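Local coordinates for tungstate ABC transporter, periplasmic tungstate-binding protein (Geobacter sulfurreducens, PDB 3LR1) that probably captures tungstate in the periplasm and delivers it to an ABC transporter for uptake into the cell, at residues Val55-Glu66 with Asn197-Asn205. Residues are numbered along the deposited sequence; the frame is centred on the assembly and turned at random.
Sequences VDVVFVHARKLE and NPYGIMAVN
His61 and Tyr199 meet where strand 57-60 ends and strand 197-204 begins; the His61 side chain lies about 5 Å from a bound tungsten ion. His61 CB sits over one face of the Tyr199 ring, 3.7 Å from its centroid, while Asn197 CB covers a face of the imidazole. With CG anti to the backbone N (chi1 176°), the imidazole is carried alongside Pro198, whose O meets ND1 at the ring's edge in a weak hydrogen bond. The Phe59 ring is nearly parallel to Tyr199's but slid aside, CE1 touching Tyr199 CB at 3.5 Å. On the other sheet face, Met202, deposited as selenomethionine, turns CE against Val58 CG1 (3.7 Å). Backbone pairs Val58–Met202 and Val60–Gly200 illustrate how pairing sets the register while side chains fill both faces; Val204 N bonds nearly straight to Asp56 O. Glu66 lays its carboxylate over Gly200, OE1 accepting Ala62 N through its anti lone pair and OE2 pairing with Arg78; an alanine here would probably leave Arg78 without this carboxylate and Ala62 N without its side-chain acceptor. In this periplasmic-binding-protein fold, strand 57-60 runs between parallel strand 6-12 and strand 197-204, with helix 214-224 packed on Val57, Ile201 and Ala203.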
loop_
_atom_site.group_PDB
_atom_site.type_symbol
_atom_site.label_atom_id
_atom_site.label_comp_id
_atom_site.label_asym_id
_atom_site.label_seq_id
_atom_site.Cartn_x
_atom_site.Cartn_y
_atom_site.Cartn_z
ATOM N N VAL A 55 9.514 -7.021 14.909
ATOM C CA VAL A 55 8.156 -6.549 15.092
ATOM C C VAL A 55 7.230 -7.703 15.435
ATOM O O VAL A 55 7.593 -8.877 15.288
ATOM C CB VAL A 55 7.622 -5.829 13.837
ATOM C CG1 VAL A 55 8.446 -4.520 13.594
ATOM C CG2 VAL A 55 7.618 -6.778 12.563
ATOM N N ASP A 56 6.015 -7.374 15.900
ATOM C CA ASP A 56 5.027 -8.402 16.317
ATOM C C ASP A 56 3.922 -8.678 15.249
ATOM O O ASP A 56 3.290 -9.734 15.234
ATOM C CB ASP A 56 4.387 -7.910 17.614
ATOM C CG ASP A 56 5.404 -7.495 18.662
ATOM O OD1 ASP A 56 6.149 -8.412 19.140
ATOM O OD2 ASP A 56 5.421 -6.276 19.034
ATOM N N VAL A 57 3.688 -7.673 14.396
ATOM C CA VAL A 57 2.682 -7.721 13.347
ATOM C C VAL A 57 3.220 -7.095 12.082
ATOM O O VAL A 57 3.990 -6.133 12.149
ATOM C CB VAL A 57 1.443 -6.936 13.815
ATOM C CG1 VAL A 57 0.341 -6.960 12.756
ATOM C CG2 VAL A 57 0.880 -7.525 15.006
ATOM N N VAL A 58 2.829 -7.645 10.926
ATOM C CA VAL A 58 3.183 -7.101 9.649
ATOM C C VAL A 58 1.911 -6.746 8.935
ATOM O O VAL A 58 1.019 -7.579 8.859
ATOM C CB VAL A 58 4.070 -8.111 8.813
ATOM C CG1 VAL A 58 4.348 -7.589 7.439
ATOM C CG2 VAL A 58 5.378 -8.414 9.550
ATOM N N PHE A 59 1.861 -5.552 8.337
ATOM C CA PHE A 59 0.648 -5.088 7.618
ATOM C C PHE A 59 1.066 -4.478 6.273
ATOM O O PHE A 59 1.599 -3.350 6.213
ATOM C CB PHE A 59 -0.108 -4.084 8.479
ATOM C CG PHE A 59 -1.338 -3.495 7.835
ATOM C CD1 PHE A 59 -2.339 -4.272 7.383
ATOM C CD2 PHE A 59 -1.468 -2.160 7.713
ATOM C CE1 PHE A 59 -3.523 -3.730 6.857
ATOM C CE2 PHE A 59 -2.649 -1.588 7.181
ATOM C CZ PHE A 59 -3.652 -2.401 6.747
ATOM N N VAL A 60 0.844 -5.214 5.209
ATOM C CA VAL A 60 1.378 -4.831 3.904
ATOM C C VAL A 60 0.409 -5.210 2.813
ATOM O O VAL A 60 -0.485 -6.009 3.016
ATOM C CB VAL A 60 2.734 -5.491 3.589
ATOM C CG1 VAL A 60 3.867 -4.960 4.552
ATOM C CG2 VAL A 60 2.630 -7.004 3.606
ATOM N N HIS A 61 0.597 -4.658 1.648
ATOM C CA HIS A 61 -0.204 -5.037 0.481
ATOM C C HIS A 61 0.838 -5.561 -0.500
ATOM O O HIS A 61 1.436 -4.808 -1.226
ATOM C CB HIS A 61 -1.025 -3.830 -0.132
ATOM C CG HIS A 61 -1.766 -4.215 -1.376
ATOM N ND1 HIS A 61 -2.493 -5.389 -1.468
ATOM C CD2 HIS A 61 -1.806 -3.662 -2.609
ATOM C CE1 HIS A 61 -2.966 -5.522 -2.699
ATOM N NE2 HIS A 61 -2.562 -4.493 -3.409
ATOM N N ALA A 62 1.041 -6.872 -0.546
ATOM C CA ALA A 62 2.078 -7.481 -1.431
ATOM C C ALA A 62 1.855 -8.974 -1.385
ATOM O O ALA A 62 2.493 -9.738 -0.611
ATOM C CB ALA A 62 3.459 -7.148 -0.949
ATOM N N ARG A 63 0.874 -9.380 -2.136
ATOM C CA ARG A 63 0.303 -10.716 -1.957
ATOM C C ARG A 63 1.335 -11.866 -2.076
ATOM O O ARG A 63 1.414 -12.757 -1.211
ATOM C CB ARG A 63 -0.854 -10.935 -2.956
ATOM C CG ARG A 63 -1.543 -12.319 -2.812
ATOM C CD ARG A 63 -1.814 -12.665 -1.303
ATOM N NE ARG A 63 -3.223 -12.909 -1.003
ATOM C CZ ARG A 63 -4.136 -11.944 -0.899
ATOM N NH1 ARG A 63 -3.771 -10.671 -1.084
ATOM N NH2 ARG A 63 -5.410 -12.228 -0.613
ATOM N N LYS A 64 2.170 -11.831 -3.097
ATOM C CA LYS A 64 3.132 -12.922 -3.261
ATOM C C LYS A 64 4.091 -12.990 -2.096
ATOM O O LYS A 64 4.522 -14.057 -1.664
ATOM C CB LYS A 64 3.944 -12.831 -4.545
ATOM C CG LYS A 64 3.187 -12.368 -5.727
ATOM C CD LYS A 64 4.061 -12.358 -7.023
ATOM C CE LYS A 64 3.157 -12.381 -8.295
ATOM N NZ LYS A 64 2.809 -11.049 -8.869
ATOM N N LEU A 65 4.538 -11.835 -1.666
ATOM C CA LEU A 65 5.497 -11.780 -0.580
ATOM C C LEU A 65 4.861 -12.187 0.762
ATOM O O LEU A 65 5.481 -12.847 1.580
ATOM C CB LEU A 65 6.074 -10.382 -0.498
ATOM C CG LEU A 65 6.938 -9.980 -1.672
ATOM C CD1 LEU A 65 7.475 -8.575 -1.380
ATOM C CD2 LEU A 65 8.088 -11.045 -1.939
ATOM N N GLU A 66 3.614 -11.835 0.969
ATOM C CA GLU A 66 2.874 -12.215 2.171
ATOM C C GLU A 66 2.725 -13.741 2.186
ATOM O O GLU A 66 2.909 -14.369 3.216
ATOM C CB GLU A 66 1.490 -11.588 2.168
ATOM C CG GLU A 66 1.423 -10.048 2.329
ATOM C CD GLU A 66 0.032 -9.505 1.959
ATOM O OE1 GLU A 66 -0.111 -8.612 1.101
ATOM O OE2 GLU A 66 -0.939 -9.983 2.528
ATOM N N ASN A 197 -8.355 -3.366 -2.015
ATOM C CA ASN A 197 -7.104 -4.085 -2.119
ATOM C C ASN A 197 -6.975 -4.922 -0.907
ATOM O O ASN A 197 -7.305 -4.485 0.216
ATOM C CB ASN A 197 -5.900 -3.139 -2.264
ATOM C CG ASN A 197 -5.953 -2.323 -3.598
ATOM O OD1 ASN A 197 -6.644 -2.729 -4.556
ATOM N ND2 ASN A 197 -5.270 -1.146 -3.636
ATOM N N PRO A 198 -6.481 -6.123 -1.112
ATOM C CA PRO A 198 -6.392 -7.017 -0.016
ATOM C C PRO A 198 -5.145 -6.808 0.747
ATOM O O PRO A 198 -4.136 -7.535 0.505
ATOM C CB PRO A 198 -6.309 -8.389 -0.717
ATOM C CG PRO A 198 -5.476 -8.046 -2.013
ATOM C CD PRO A 198 -6.177 -6.764 -2.415
ATOM N N TYR A 199 -5.138 -5.858 1.673
ATOM C CA TYR A 199 -3.973 -5.773 2.500
ATOM C C TYR A 199 -3.980 -7.041 3.242
ATOM O O TYR A 199 -5.052 -7.574 3.497
ATOM C CB TYR A 199 -3.988 -4.607 3.490
ATOM C CG TYR A 199 -3.693 -3.308 2.815
ATOM C CD1 TYR A 199 -2.495 -2.621 3.040
ATOM C CD2 TYR A 199 -4.595 -2.772 1.933
ATOM C CE1 TYR A 199 -2.236 -1.427 2.393
ATOM C CE2 TYR A 199 -4.350 -1.589 1.295
ATOM C CZ TYR A 199 -3.172 -0.916 1.537
ATOM O OH TYR A 199 -2.930 0.244 0.901
ATOM N N GLY A 200 -2.806 -7.516 3.612
ATOM C CA GLY A 200 -2.680 -8.576 4.598
ATOM C C GLY A 200 -2.101 -8.112 5.942
ATOM O O GLY A 200 -1.150 -7.347 5.988
ATOM N N ILE A 201 -2.726 -8.550 7.025
ATOM C CA ILE A 201 -2.277 -8.308 8.376
ATOM C C ILE A 201 -1.962 -9.687 8.968
ATOM O O ILE A 201 -2.758 -10.615 8.813
ATOM C CB ILE A 201 -3.290 -7.452 9.219
ATOM C CG1 ILE A 201 -2.581 -6.960 10.485
ATOM C CG2 ILE A 201 -4.621 -8.214 9.529
ATOM C CD1 ILE A 201 -3.344 -5.837 11.250
HETATM N N MSE A 202 -0.777 -9.830 9.578
HETATM C CA MSE A 202 -0.242 -11.154 9.983
HETATM C C MSE A 202 0.501 -10.978 11.285
HETATM O O MSE A 202 1.127 -9.942 11.498
HETATM C CB MSE A 202 0.738 -11.712 8.943
HETATM C CG MSE A 202 0.221 -11.809 7.580
HETATM SE SE MSE A 202 1.631 -12.153 6.316
HETATM C CE MSE A 202 2.646 -10.526 6.096
ATOM N N ALA A 203 0.415 -11.980 12.144
ATOM C CA ALA A 203 1.149 -12.044 13.393
ATOM C C ALA A 203 2.458 -12.781 13.134
ATOM O O ALA A 203 2.486 -13.806 12.388
ATOM C CB ALA A 203 0.305 -12.728 14.470
ATOM N N VAL A 204 3.543 -12.253 13.727
ATOM C CA VAL A 204 4.863 -12.860 13.695
ATOM C C VAL A 204 4.783 -14.102 14.599
ATOM O O VAL A 204 4.233 -14.050 15.727
ATOM C CB VAL A 204 5.949 -11.905 14.169
ATOM C CG1 VAL A 204 7.299 -12.624 14.266
ATOM C CG2 VAL A 204 6.057 -10.733 13.168
ATOM N N ASN A 205 5.282 -15.212 14.089
ATOM C CA ASN A 205 5.082 -16.535 14.726
ATOM C C ASN A 205 5.905 -16.714 16.001
ATOM O O ASN A 205 7.118 -16.762 15.946
ATOM C CB ASN A 205 5.429 -17.607 13.709
ATOM C CG ASN A 205 5.103 -18.971 14.169
ATOM O OD1 ASN A 205 4.670 -19.164 15.299
ATOM N ND2 ASN A 205 5.346 -19.947 13.318
#